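Local structure of methylenetetrahydrofolate--tRNA-(uracil-5-)-methyltransferase trmFO (Thermus thermophilus, 3G5S) at residues 51-56 and 95-100; 119-124 and 139-144; 261-266 and 273-278. The protein probably catalyses the folate- and FAD-dependent methylation of uridine 54 in tRNA to 5-methyluridine, using methylenetetrahydrofolate as carbon donor and NADH or NADPH as reductant. All blocks are in the same frame, centred on the assembly; numbering follows the deposited sequence.

Contact 1: 51-56 and 95-100; sequences CSNSLG and VDREEF. With FAD (flavin-adenine dinucleotide), chain B.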
loop_
_atom_site.group_PDB
_atom_site.type_symbol
_atom_site.label_atom_id
_atom_site.label_comp_id
_atom_site.label_asym_id
_atom_site.label_seq_id
_atom_site.Cartn_x
_atom_site.Cartn_y
_atom_site.Cartn_z
ATOM N N CYS A 51 0.721 -10.932 -11.955
ATOM C CA CYS A 51 0.179 -10.049 -12.986
ATOM C C CYS A 51 1.284 -9.339 -13.765
ATOM O O CYS A 51 2.133 -9.989 -14.370
ATOM C CB CYS A 51 -0.784 -9.037 -12.365
ATOM S SG CYS A 51 -1.943 -8.281 -13.521
ATOM N N SER A 52 1.270 -8.010 -13.758
ATOM C CA SER A 52 2.293 -7.247 -14.470
ATOM C C SER A 52 3.683 -7.627 -13.986
ATOM O O SER A 52 3.863 -7.974 -12.822
ATOM C CB SER A 52 2.083 -5.742 -14.291
ATOM O OG SER A 52 3.200 -5.014 -14.777
ATOM N N ASN A 53 4.671 -7.558 -14.874
ATOM C CA ASN A 53 6.039 -7.872 -14.480
ATOM C C ASN A 53 6.847 -6.641 -14.066
ATOM O O ASN A 53 8.059 -6.724 -13.890
ATOM C CB ASN A 53 6.760 -8.663 -15.572
ATOM C CG ASN A 53 7.014 -7.842 -16.816
ATOM O OD1 ASN A 53 6.308 -6.871 -17.091
ATOM N ND2 ASN A 53 8.028 -8.227 -17.580
ATOM N N SER A 54 6.172 -5.508 -13.888
ATOM C CA SER A 54 6.848 -4.284 -13.472
ATOM C C SER A 54 6.902 -4.120 -11.959
ATOM O O SER A 54 5.901 -4.323 -11.266
ATOM C CB SER A 54 6.164 -3.059 -14.073
ATOM O OG SER A 54 6.752 -1.874 -13.557
ATOM N N LEU A 55 8.075 -3.742 -11.459
ATOM C CA LEU A 55 8.260 -3.430 -10.048
ATOM C C LEU A 55 8.240 -1.923 -9.793
ATOM O O LEU A 55 8.469 -1.487 -8.668
ATOM C CB LEU A 55 9.566 -4.031 -9.521
ATOM C CG LEU A 55 9.684 -5.556 -9.567
ATOM C CD1 LEU A 55 11.012 -6.003 -8.985
ATOM C CD2 LEU A 55 8.533 -6.215 -8.834
ATOM N N GLY A 56 7.981 -1.136 -10.837
ATOM C CA GLY A 56 7.851 0.303 -10.698
ATOM C C GLY A 56 8.938 1.081 -11.418
ATOM O O GLY A 56 9.981 0.534 -11.773
ATOM N N VAL A 95 10.744 -7.614 -14.846
ATOM C CA VAL A 95 11.441 -8.881 -14.729
ATOM C C VAL A 95 10.860 -9.972 -15.611
ATOM O O VAL A 95 9.668 -9.980 -15.931
ATOM C CB VAL A 95 11.431 -9.392 -13.268
ATOM C CG1 VAL A 95 12.056 -8.361 -12.346
ATOM C CG2 VAL A 95 10.006 -9.735 -12.819
ATOM N N ASP A 96 11.725 -10.896 -15.999
ATOM C CA ASP A 96 11.282 -12.177 -16.513
ATOM C C ASP A 96 10.706 -12.918 -15.309
ATOM O O ASP A 96 11.430 -13.230 -14.367
ATOM C CB ASP A 96 12.469 -12.927 -17.115
ATOM C CG ASP A 96 12.087 -14.275 -17.673
ATOM O OD1 ASP A 96 11.603 -15.137 -16.913
ATOM O OD2 ASP A 96 12.290 -14.490 -18.880
ATOM N N ARG A 97 9.398 -13.162 -15.319
ATOM C CA ARG A 97 8.717 -13.657 -14.122
ATOM C C ARG A 97 9.264 -15.004 -13.645
ATOM O O ARG A 97 9.434 -15.228 -12.448
ATOM C CB ARG A 97 7.207 -13.767 -14.366
ATOM C CG ARG A 97 6.474 -12.451 -14.635
ATOM C CD ARG A 97 5.033 -12.764 -15.030
ATOM N NE ARG A 97 4.244 -11.603 -15.432
ATOM C CZ ARG A 97 4.232 -11.096 -16.661
ATOM N NH1 ARG A 97 4.991 -11.630 -17.610
ATOM N NH2 ARG A 97 3.469 -10.048 -16.943
ATOM N N GLU A 98 9.527 -15.907 -14.582
ATOM C CA GLU A 98 10.015 -17.235 -14.230
ATOM C C GLU A 98 11.449 -17.208 -13.700
ATOM O O GLU A 98 11.780 -17.935 -12.769
ATOM C CB GLU A 98 9.894 -18.189 -15.425
ATOM C CG GLU A 98 10.240 -19.640 -15.118
ATOM C CD GLU A 98 11.731 -19.922 -15.179
ATOM O OE1 GLU A 98 12.419 -19.303 -16.018
ATOM O OE2 GLU A 98 12.212 -20.768 -14.392
ATOM N N GLU A 99 12.304 -16.376 -14.288
ATOM C CA GLU A 99 13.672 -16.255 -13.792
ATOM C C GLU A 99 13.699 -15.606 -12.410
ATOM O O GLU A 99 14.509 -15.963 -11.552
ATOM C CB GLU A 99 14.529 -15.443 -14.761
ATOM C CG GLU A 99 14.916 -16.187 -16.023
ATOM C CD GLU A 99 15.557 -15.283 -17.060
ATOM O OE1 GLU A 99 15.929 -14.141 -16.710
ATOM O OE2 GLU A 99 15.687 -15.715 -18.226
ATOM N N PHE A 100 12.801 -14.649 -12.203
ATOM C CA PHE A 100 12.661 -13.970 -10.926
ATOM C C PHE A 100 12.274 -14.952 -9.822
ATOM O O PHE A 100 12.983 -15.088 -8.822
ATOM C CB PHE A 100 11.622 -12.851 -11.081
ATOM C CG PHE A 100 11.254 -12.145 -9.804
ATOM C CD1 PHE A 100 10.119 -12.516 -9.101
ATOM C CD2 PHE A 100 12.002 -11.075 -9.338
ATOM C CE1 PHE A 100 9.758 -11.862 -7.941
ATOM C CE2 PHE A 100 11.644 -10.418 -8.184
ATOM C CZ PHE A 100 10.519 -10.810 -7.482
HETATM P PA FAD B . 1.371 -12.960 -2.282
HETATM O O1A FAD B . 0.024 -13.250 -2.878
HETATM O O2A FAD B . 2.513 -12.682 -3.209
HETATM O O5B FAD B . 1.829 -14.142 -1.311
HETATM C C5B FAD B . 0.943 -14.710 -0.366
HETATM C C4B FAD B . 1.266 -16.189 -0.279
HETATM O O4B FAD B . 0.554 -16.759 0.806
HETATM C C3B FAD B . 0.824 -16.943 -1.531
HETATM O O3B FAD B . 1.887 -17.716 -2.054
HETATM C C2B FAD B . -0.333 -17.820 -1.052
HETATM O O2B FAD B . -0.456 -19.056 -1.724
HETATM C C1B FAD B . 0.021 -18.025 0.409
HETATM N N9A FAD B . -1.075 -18.303 1.350
HETATM C C8A FAD B . -2.263 -17.638 1.476
HETATM N N7A FAD B . -2.932 -18.147 2.531
HETATM C C5A FAD B . -2.166 -19.125 3.083
HETATM C C6A FAD B . -2.339 -19.975 4.167
HETATM N N6A FAD B . -3.347 -19.829 5.037
HETATM N N1A FAD B . -1.343 -20.864 4.466
HETATM C C2A FAD B . -0.201 -20.946 3.705
HETATM N N3A FAD B . -0.015 -20.109 2.629
HETATM C C4A FAD B . -0.998 -19.229 2.343
HETATM N N1 FAD B . 1.040 -5.748 -7.551
HETATM C C2 FAD B . 1.827 -4.961 -8.353
HETATM O O2 FAD B . 2.737 -4.290 -7.871
HETATM N N3 FAD B . 1.590 -4.928 -9.714
HETATM C C4 FAD B . 0.584 -5.671 -10.308
HETATM O O4 FAD B . 0.402 -5.623 -11.530
HETATM C C4X FAD B . -0.207 -6.469 -9.482
HETATM N N5 FAD B . -1.229 -7.226 -10.008
HETATM C C5X FAD B . -1.996 -8.016 -9.177
HETATM C C6 FAD B . -3.019 -8.785 -9.724
HETATM C C7 FAD B . -3.812 -9.581 -8.910
HETATM C C7M FAD B . -4.917 -10.408 -9.507
HETATM C C8 FAD B . -3.572 -9.613 -7.540
HETATM C C8M FAD B . -4.421 -10.472 -6.648
HETATM C C9 FAD B . -2.546 -8.847 -6.990
HETATM C C9A FAD B . -1.752 -8.042 -7.803
HETATM N N10 FAD B . -0.741 -7.263 -7.254
HETATM C C10 FAD B . 0.029 -6.496 -8.108
HETATM C "C1'" FAD B . -0.877 -6.775 -5.830
HETATM C "C2'" FAD B . 0.265 -7.219 -4.899
HETATM O "O2'" FAD B . 1.392 -6.362 -4.979
HETATM C "C3'" FAD B . 0.665 -8.677 -5.128
HETATM O "O3'" FAD B . -0.457 -9.465 -4.786
HETATM C "C4'" FAD B . 1.868 -9.114 -4.293
HETATM O "O4'" FAD B . 2.272 -10.387 -4.755
HETATM C "C5'" FAD B . 1.558 -9.133 -2.801
HETATM O "O5'" FAD B . 2.594 -9.796 -2.110
HETATM P P FAD B . 2.245 -10.637 -0.794
HETATM O O1P FAD B . 1.533 -9.785 0.207
HETATM O O2P FAD B . 3.511 -11.301 -0.361
HETATM O O3P FAD B . 1.164 -11.717 -1.289
#
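Arg97 reaches from the first turn of its helix to the backbone beside the flavin and grips the carbonyl oxygen of Cys51. Beyond CB, CG lies anti to the carbonyl carbon (chi1 -64°) and the chain runs extended to NE, with CG 3.9 Å from CB of Asn53. NE donates to Cys51 O at 2.9 Å, nearly along the C=O axis. NH2 donates to the same oxygen further off that axis (140°). Both bonds lie close to the guanidinium plane. CB of Asn53 lies over the centre of the guanidinium, 3.7 Å from CZ and close to NH1, and the Asn53 amide stacks on it with the planes 17° apart. ND2 of Asn53 donates to Val95 O at 2.9 Å from above the carbonyl plane, and Val95 N returns a bond to Asn53 O. The contact places Cys51 and Ser52 of the FAD pocket beside the N5 and O4 edge of the flavin. CB of Cys51 lies 3.0 Å from N5 of FAD, and Ser52 N makes a weak bond to O4. Edge strand 54-57 is thus joined to strand 92-95 and the start of helix 97-109. Helix 77-84 packs on Leu55, Val95 and Phe100.

Contact 2: 119-124 and 139-144; sequences EEVREI and EALAEA. With FAD (flavin-adenine dinucleotide), chain B.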
loop_
_atom_site.group_PDB
_atom_site.type_symbol
_atom_site.label_atom_id
_atom_site.label_comp_id
_atom_site.label_asym_id
_atom_site.label_seq_id
_atom_site.Cartn_x
_atom_site.Cartn_y
_atom_site.Cartn_z
ATOM N N GLU A 119 1.700 -26.613 3.275
ATOM C CA GLU A 119 0.407 -26.797 3.902
ATOM C C GLU A 119 -0.279 -25.453 4.060
ATOM O O GLU A 119 0.371 -24.402 4.056
ATOM C CB GLU A 119 0.561 -27.474 5.262
ATOM C CG GLU A 119 0.914 -26.542 6.405
ATOM C CD GLU A 119 0.769 -27.206 7.765
ATOM O OE1 GLU A 119 0.286 -26.541 8.707
ATOM O OE2 GLU A 119 1.135 -28.394 7.888
ATOM N N GLU A 120 -1.600 -25.493 4.170
ATOM C CA GLU A 120 -2.366 -24.310 4.501
ATOM C C GLU A 120 -2.372 -24.119 6.008
ATOM O O GLU A 120 -2.731 -25.030 6.750
ATOM C CB GLU A 120 -3.812 -24.436 4.023
ATOM C CG GLU A 120 -4.619 -23.202 4.368
ATOM C CD GLU A 120 -6.117 -23.412 4.357
ATOM O OE1 GLU A 120 -6.583 -24.568 4.215
ATOM O OE2 GLU A 120 -6.831 -22.400 4.510
ATOM N N VAL A 121 -1.981 -22.936 6.458
ATOM C CA VAL A 121 -2.053 -22.590 7.869
ATOM C C VAL A 121 -3.451 -22.067 8.150
ATOM O O VAL A 121 -3.911 -21.120 7.515
ATOM C CB VAL A 121 -0.980 -21.539 8.219
ATOM C CG1 VAL A 121 -1.170 -21.020 9.633
ATOM C CG2 VAL A 121 0.404 -22.136 8.029
ATOM N N ARG A 122 -4.145 -22.706 9.085
ATOM C CA ARG A 122 -5.547 -22.391 9.321
ATOM C C ARG A 122 -5.796 -21.679 10.646
ATOM O O ARG A 122 -6.901 -21.212 10.904
ATOM C CB ARG A 122 -6.393 -23.666 9.250
ATOM C CG ARG A 122 -6.328 -24.371 7.902
ATOM C CD ARG A 122 -7.076 -25.708 7.915
ATOM N NE ARG A 122 -8.509 -25.531 8.113
ATOM C CZ ARG A 122 -9.360 -25.200 7.146
ATOM N NH1 ARG A 122 -8.921 -25.005 5.911
ATOM N NH2 ARG A 122 -10.650 -25.056 7.416
ATOM N N GLU A 123 -4.778 -21.625 11.495
ATOM C CA GLU A 123 -4.869 -20.933 12.773
ATOM C C GLU A 123 -3.580 -20.161 12.947
ATOM O O GLU A 123 -2.556 -20.535 12.385
ATOM C CB GLU A 123 -5.032 -21.930 13.925
ATOM C CG GLU A 123 -6.245 -22.842 13.803
ATOM C CD GLU A 123 -7.560 -22.140 14.107
ATOM O OE1 GLU A 123 -7.544 -21.005 14.619
ATOM O OE2 GLU A 123 -8.624 -22.734 13.843
ATOM N N ILE A 124 -3.625 -19.089 13.721
ATOM C CA ILE A 124 -2.426 -18.307 13.964
ATOM C C ILE A 124 -1.415 -19.155 14.725
ATOM O O ILE A 124 -1.702 -19.617 15.827
ATOM C CB ILE A 124 -2.750 -17.039 14.758
ATOM C CG1 ILE A 124 -3.744 -16.171 13.981
ATOM C CG2 ILE A 124 -1.485 -16.256 15.054
ATOM C CD1 ILE A 124 -4.380 -15.085 14.831
ATOM N N GLU A 139 -9.310 -18.437 3.355
ATOM C CA GLU A 139 -10.482 -18.143 4.153
ATOM C C GLU A 139 -10.292 -18.528 5.619
ATOM O O GLU A 139 -10.661 -17.773 6.517
ATOM C CB GLU A 139 -11.694 -18.864 3.568
ATOM C CG GLU A 139 -12.973 -18.696 4.363
ATOM C CD GLU A 139 -14.142 -19.412 3.716
ATOM O OE1 GLU A 139 -14.268 -19.334 2.475
ATOM O OE2 GLU A 139 -14.927 -20.053 4.443
ATOM N N ALA A 140 -9.711 -19.700 5.865
ATOM C CA ALA A 140 -9.538 -20.175 7.235
ATOM C C ALA A 140 -8.664 -19.221 8.047
ATOM O O ALA A 140 -8.981 -18.906 9.195
ATOM C CB ALA A 140 -8.958 -21.590 7.255
ATOM N N LEU A 141 -7.567 -18.750 7.465
ATOM C CA LEU A 141 -6.701 -17.859 8.222
ATOM C C LEU A 141 -7.350 -16.493 8.422
ATOM O O LEU A 141 -7.205 -15.883 9.482
ATOM C CB LEU A 141 -5.326 -17.725 7.577
ATOM C CG LEU A 141 -4.315 -16.969 8.440
ATOM C CD1 LEU A 141 -4.017 -17.711 9.736
ATOM C CD2 LEU A 141 -3.040 -16.742 7.648
ATOM N N ALA A 142 -8.075 -16.014 7.413
ATOM C CA ALA A 142 -8.816 -14.767 7.571
ATOM C C ALA A 142 -9.817 -14.887 8.731
ATOM O O ALA A 142 -9.945 -13.980 9.554
ATOM C CB ALA A 142 -9.531 -14.389 6.272
ATOM N N GLU A 143 -10.506 -16.020 8.812
ATOM C CA GLU A 143 -11.441 -16.240 9.913
ATOM C C GLU A 143 -10.722 -16.235 11.261
ATOM O O GLU A 143 -11.223 -15.690 12.243
ATOM C CB GLU A 143 -12.196 -17.555 9.717
ATOM C CG GLU A 143 -13.223 -17.511 8.602
ATOM C CD GLU A 143 -14.332 -16.515 8.878
ATOM O OE1 GLU A 143 -14.872 -16.516 10.005
ATOM O OE2 GLU A 143 -14.671 -15.737 7.965
ATOM N N ALA A 144 -9.546 -16.849 11.308
ATOM C CA ALA A 144 -8.759 -16.876 12.532
ATOM C C ALA A 144 -8.342 -15.468 12.962
ATOM O O ALA A 144 -8.365 -15.135 14.151
ATOM C CB ALA A 144 -7.542 -17.769 12.362
HETATM P PA FAD B . 1.371 -12.960 -2.282
HETATM O O1A FAD B . 0.024 -13.250 -2.878
HETATM O O2A FAD B . 2.513 -12.682 -3.209
HETATM O O5B FAD B . 1.829 -14.142 -1.311
HETATM C C5B FAD B . 0.943 -14.710 -0.366
HETATM C C4B FAD B . 1.266 -16.189 -0.279
HETATM O O4B FAD B . 0.554 -16.759 0.806
HETATM C C3B FAD B . 0.824 -16.943 -1.531
HETATM O O3B FAD B . 1.887 -17.716 -2.054
HETATM C C2B FAD B . -0.333 -17.820 -1.052
HETATM O O2B FAD B . -0.456 -19.056 -1.724
HETATM C C1B FAD B . 0.021 -18.025 0.409
HETATM N N9A FAD B . -1.075 -18.303 1.350
HETATM C C8A FAD B . -2.263 -17.638 1.476
HETATM N N7A FAD B . -2.932 -18.147 2.531
HETATM C C5A FAD B . -2.166 -19.125 3.083
HETATM C C6A FAD B . -2.339 -19.975 4.167
HETATM N N6A FAD B . -3.347 -19.829 5.037
HETATM N N1A FAD B . -1.343 -20.864 4.466
HETATM C C2A FAD B . -0.201 -20.946 3.705
HETATM N N3A FAD B . -0.015 -20.109 2.629
HETATM C C4A FAD B . -0.998 -19.229 2.343
HETATM N N1 FAD B . 1.040 -5.748 -7.551
HETATM C C2 FAD B . 1.827 -4.961 -8.353
HETATM O O2 FAD B . 2.737 -4.290 -7.871
HETATM N N3 FAD B . 1.590 -4.928 -9.714
HETATM C C4 FAD B . 0.584 -5.671 -10.308
HETATM O O4 FAD B . 0.402 -5.623 -11.530
HETATM C C4X FAD B . -0.207 -6.469 -9.482
HETATM N N5 FAD B . -1.229 -7.226 -10.008
HETATM C C5X FAD B . -1.996 -8.016 -9.177
HETATM C C6 FAD B . -3.019 -8.785 -9.724
HETATM C C7 FAD B . -3.812 -9.581 -8.910
HETATM C C7M FAD B . -4.917 -10.408 -9.507
HETATM C C8 FAD B . -3.572 -9.613 -7.540
HETATM C C8M FAD B . -4.421 -10.472 -6.648
HETATM C C9 FAD B . -2.546 -8.847 -6.990
HETATM C C9A FAD B . -1.752 -8.042 -7.803
HETATM N N10 FAD B . -0.741 -7.263 -7.254
HETATM C C10 FAD B . 0.029 -6.496 -8.108
HETATM C "C1'" FAD B . -0.877 -6.775 -5.830
HETATM C "C2'" FAD B . 0.265 -7.219 -4.899
HETATM O "O2'" FAD B . 1.392 -6.362 -4.979
HETATM C "C3'" FAD B . 0.665 -8.677 -5.128
HETATM O "O3'" FAD B . -0.457 -9.465 -4.786
HETATM C "C4'" FAD B . 1.868 -9.114 -4.293
HETATM O "O4'" FAD B . 2.272 -10.387 -4.755
HETATM C "C5'" FAD B . 1.558 -9.133 -2.801
HETATM O "O5'" FAD B . 2.594 -9.796 -2.110
HETATM P P FAD B . 2.245 -10.637 -0.794
HETATM O O1P FAD B . 1.533 -9.785 0.207
HETATM O O2P FAD B . 3.511 -11.301 -0.361
HETATM O O3P FAD B . 1.164 -11.717 -1.289
HETATM O O HOH W 1 -9.307 -21.919 3.945
HETATM O O HOH W 2 -9.812 -20.792 11.060
#
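Arg122 and Ala140 meet with a bare methyl set over a guanidinium. CB of Ala140 lies 3.6 Å above the plane, over its centre. The Arg122 chain bends at chi3 (65°), which turns NE off the line of the chain. NH1 donates to Glu120 OE1 at 2.9 Å, a salt bridge within segment 119-124. The bond lies in the guanidinium plane but meets the carboxylate from above its own plane.

The extended Glu120 chain carries its other oxygen to the helix start. OE2 lies 3.6 Å from CB of Ala140. Ser138 OG, just before the helix, is hydrogen-bonded to this oxygen. Water 1 donates to OE2 and accepts from Ala140 N, which links the carboxylate to a backbone N-H in the first turn. An alanine in place of Glu120 would probably leave Arg122 NH1 without its charged mate, its guanidinium freer to turn, and Ser138 OG and water 1 without their partner on the loop.

No direct hydrogen bond joins the two segments. Water 2 bridges them further along by donating to both Arg122 O and Ala140 O. The rest is packing. CB of Ala144 sits 3.8 Å from Arg122 O and also near OE1 of Glu123, whose charge is paired with Arg147. CB of Leu141 touches Val121 O, and CG1 of Ile124 packs loosely on Ala144.

The adenine of FAD lies against Val121 and Leu141. Val121 N donates to N1A at 2.9 Å with an angle of 167°, and N6A donates back to Val121 O. CB of Leu141 is 3.8 Å from N6A. Pairing of the adenine edge with a backbone N-H and C=O, here in the loop that follows strand 114-117 of the parallel sheet, is characteristic of FAD sites in Rossmann-type dinucleotide-binding folds.

Contact 3: 261-266 and 273-278; sequences QLRQED and SLVGFQ. With GSH (glutathione), chain C; EDO (1,2-ethanediol), chain G.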
loop_
_atom_site.group_PDB
_atom_site.type_symbol
_atom_site.label_atom_id
_atom_site.label_comp_id
_atom_site.label_asym_id
_atom_site.label_seq_id
_atom_site.Cartn_x
_atom_site.Cartn_y
_atom_site.Cartn_z
ATOM N N GLN A 261 -16.024 16.250 -1.220
ATOM C CA GLN A 261 -15.384 16.403 0.073
ATOM C C GLN A 261 -14.037 15.709 0.082
ATOM O O GLN A 261 -13.872 14.667 -0.555
ATOM C CB GLN A 261 -16.237 15.782 1.169
ATOM C CG GLN A 261 -17.558 16.446 1.384
ATOM C CD GLN A 261 -18.170 16.008 2.680
ATOM O OE1 GLN A 261 -18.435 14.821 2.882
ATOM N NE2 GLN A 261 -18.378 16.955 3.584
ATOM N N LEU A 262 -13.091 16.272 0.825
ATOM C CA LEU A 262 -11.804 15.631 1.040
ATOM C C LEU A 262 -11.556 15.476 2.525
ATOM O O LEU A 262 -11.945 16.331 3.322
ATOM C CB LEU A 262 -10.664 16.424 0.406
ATOM C CG LEU A 262 -10.678 16.429 -1.126
ATOM C CD1 LEU A 262 -11.478 17.598 -1.628
ATOM C CD2 LEU A 262 -9.262 16.474 -1.670
ATOM N N ARG A 263 -10.919 14.373 2.896
ATOM C CA ARG A 263 -10.605 14.138 4.299
ATOM C C ARG A 263 -9.129 13.828 4.477
ATOM O O ARG A 263 -8.483 13.258 3.599
ATOM C CB ARG A 263 -11.454 13.012 4.883
ATOM C CG ARG A 263 -11.005 11.629 4.519
ATOM C CD ARG A 263 -11.711 10.580 5.370
ATOM N NE ARG A 263 -10.889 9.386 5.419
ATOM C CZ ARG A 263 -11.160 8.288 6.115
ATOM N NH1 ARG A 263 -12.267 8.187 6.845
ATOM N NH2 ARG A 263 -10.300 7.284 6.069
ATOM N N GLN A 264 -8.602 14.201 5.634
ATOM C CA GLN A 264 -7.205 13.973 5.948
ATOM C C GLN A 264 -6.941 12.491 6.237
ATOM O O GLN A 264 -7.646 11.875 7.043
ATOM C CB GLN A 264 -6.811 14.836 7.143
ATOM C CG GLN A 264 -5.358 14.713 7.524
ATOM C CD GLN A 264 -4.959 15.643 8.649
ATOM O OE1 GLN A 264 -3.986 15.383 9.360
ATOM N NE2 GLN A 264 -5.707 16.725 8.828
ATOM N N GLU A 265 -5.922 11.925 5.593
ATOM C CA GLU A 265 -5.589 10.516 5.792
ATOM C C GLU A 265 -4.353 10.309 6.663
ATOM O O GLU A 265 -4.314 9.391 7.477
ATOM C CB GLU A 265 -5.373 9.810 4.455
ATOM C CG GLU A 265 -6.608 9.734 3.585
ATOM C CD GLU A 265 -7.779 8.996 4.230
ATOM O OE1 GLU A 265 -7.589 8.266 5.226
ATOM O OE2 GLU A 265 -8.904 9.149 3.718
ATOM N N ASP A 266 -3.336 11.141 6.471
ATOM C CA ASP A 266 -2.087 10.993 7.205
ATOM C C ASP A 266 -2.033 11.911 8.418
ATOM O O ASP A 266 -2.711 12.933 8.477
ATOM C CB ASP A 266 -0.875 11.241 6.293
ATOM C CG ASP A 266 -0.831 12.651 5.741
ATOM O OD1 ASP A 266 -1.912 13.239 5.526
ATOM O OD2 ASP A 266 0.287 13.164 5.502
ATOM N N SER A 273 -7.956 12.366 0.907
ATOM C CA SER A 273 -8.709 11.537 -0.027
ATOM C C SER A 273 -10.027 12.187 -0.410
ATOM O O SER A 273 -10.602 12.954 0.358
ATOM C CB SER A 273 -8.976 10.145 0.548
ATOM O OG SER A 273 -9.909 10.208 1.606
ATOM N N LEU A 274 -10.506 11.859 -1.604
ATOM C CA LEU A 274 -11.840 12.250 -2.033
ATOM C C LEU A 274 -12.866 11.306 -1.421
ATOM O O LEU A 274 -12.873 10.110 -1.716
ATOM C CB LEU A 274 -11.956 12.214 -3.553
ATOM C CG LEU A 274 -11.377 13.401 -4.322
ATOM C CD1 LEU A 274 -9.868 13.501 -4.154
ATOM C CD2 LEU A 274 -11.744 13.295 -5.788
ATOM N N VAL A 275 -13.735 11.841 -0.576
ATOM C CA VAL A 275 -14.644 11.016 0.209
ATOM C C VAL A 275 -15.740 10.419 -0.662
ATOM O O VAL A 275 -16.447 11.138 -1.362
ATOM C CB VAL A 275 -15.269 11.839 1.357
ATOM C CG1 VAL A 275 -16.281 11.000 2.128
ATOM C CG2 VAL A 275 -14.179 12.362 2.285
ATOM N N GLY A 276 -15.875 9.098 -0.630
ATOM C CA GLY A 276 -16.927 8.440 -1.379
ATOM C C GLY A 276 -16.639 8.291 -2.862
ATOM O O GLY A 276 -17.556 8.051 -3.646
ATOM N N PHE A 277 -15.365 8.413 -3.241
ATOM C CA PHE A 277 -14.963 8.319 -4.643
ATOM C C PHE A 277 -14.231 7.027 -4.984
ATOM O O PHE A 277 -13.338 7.001 -5.823
ATOM C CB PHE A 277 -14.195 9.572 -5.082
ATOM C CG PHE A 277 -15.103 10.659 -5.572
ATOM C CD1 PHE A 277 -15.843 11.425 -4.684
ATOM C CD2 PHE A 277 -15.281 10.869 -6.928
ATOM C CE1 PHE A 277 -16.720 12.399 -5.150
ATOM C CE2 PHE A 277 -16.153 11.835 -7.391
ATOM C CZ PHE A 277 -16.871 12.603 -6.505
ATOM N N GLN A 278 -14.639 5.943 -4.336
ATOM C CA GLN A 278 -14.174 4.625 -4.732
ATOM C C GLN A 278 -14.384 4.464 -6.233
ATOM O O GLN A 278 -15.418 4.859 -6.775
ATOM C CB GLN A 278 -14.917 3.529 -3.960
ATOM C CG GLN A 278 -16.415 3.447 -4.242
ATOM C CD GLN A 278 -17.244 4.462 -3.461
ATOM O OE1 GLN A 278 -16.739 5.153 -2.572
ATOM N NE2 GLN A 278 -18.536 4.542 -3.784
HETATM N N1 GSH C . -12.251 -1.545 2.355
HETATM C CA1 GSH C . -12.615 -1.341 3.745
HETATM C C1 GSH C . -13.793 -2.198 4.182
HETATM O O11 GSH C . -14.293 -3.150 3.294
HETATM O O12 GSH C . -14.076 -2.254 5.333
HETATM C CB1 GSH C . -12.780 0.126 4.133
HETATM C CG1 GSH C . -14.122 0.787 3.842
HETATM C CD1 GSH C . -14.500 1.052 2.387
HETATM O OE1 GSH C . -13.900 0.584 1.473
HETATM N N2 GSH C . -15.618 1.923 2.155
HETATM C CA2 GSH C . -15.975 2.313 0.828
HETATM C C2 GSH C . -15.592 3.758 0.524
HETATM O O2 GSH C . -16.312 4.645 0.840
HETATM C CB2 GSH C . -17.465 2.057 0.670
HETATM S SG2 GSH C . -18.148 2.240 -0.991
HETATM N N3 GSH C . -14.616 3.968 -0.528
HETATM C CA3 GSH C . -14.343 5.314 -0.984
HETATM C C3 GSH C . -13.497 6.140 -0.025
HETATM O O31 GSH C . -13.647 7.314 0.106
HETATM O O32 GSH C . -12.745 5.420 0.882
HETATM C C1 EDO G . -5.150 11.000 10.451
HETATM O O1 EDO G . -4.051 10.087 10.568
HETATM C C2 EDO G . -6.407 10.437 11.107
HETATM O O2 EDO G . -6.044 9.739 12.299
HETATM O O HOH W 3 -17.257 13.747 -1.765
#
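Ser273 and Arg263 form a hydrogen-bonded pair of a beta hairpin made by strands 258-264 and 271-274. Arg263 N donates to Ser273 O and Ser273 N donates to Arg263 O, both at 2.9 Å. Val275 N continues the pairing with a nearly straight bond to Gln261 O. Leu262 and Leu274 are the next, non-hydrogen-bonded pair. Their side chains run side by side, with CD2 of Leu262 3.9 Å from CD1 of Leu274. On the face that carries Arg263 and Ser273, CG2 of Val275 packs on CB of Arg263, and the two side chains cross at about a right angle.

Glu265 fixes the polar end of this face. OG of Ser273 donates to the anti lone pair of Glu265 OE2 at 2.6 Å. The Arg263 chain runs extended, and its NE donates to the same OE2 at 2.6 Å from above the carboxylate plane. That oxygen therefore takes two donors. NH2 of Arg263 meets OE1 on its syn lone pair. Further out, Glu388 O accepts from the same NH2, and Asn386 and Tyr381 pack against Glu265.

Water 3 accepts from Gln261 N and lies 2.8 Å from Val275 O. The type II turn from Leu274 to Phe277 begins at the end of the pairing and leads to the glutathione. There Gly276, with positive phi, donates from N to O31 of glutathione at 2.9 Å.

In the fold
From the N terminus, the chain first forms strand 4-7 and the predicted FAD-binding turn. Contact 1 then closes a loop of 38 residues, which includes helices 63-74 and 77-84, and ties the flavin end to the small antiparallel sheet. Contact 2 follows and closes a shorter loop through strand 129-131 of the parallel sheet, at the adenine end. Both touch the same FAD, yet their nearest atoms are about 20 Å apart. Contact 3 comes last and closes a short hairpin in the six-stranded antiparallel sheet by the glutathione. It lies across the chain's centre from contact 1. The three follow in series; none nests or crosses.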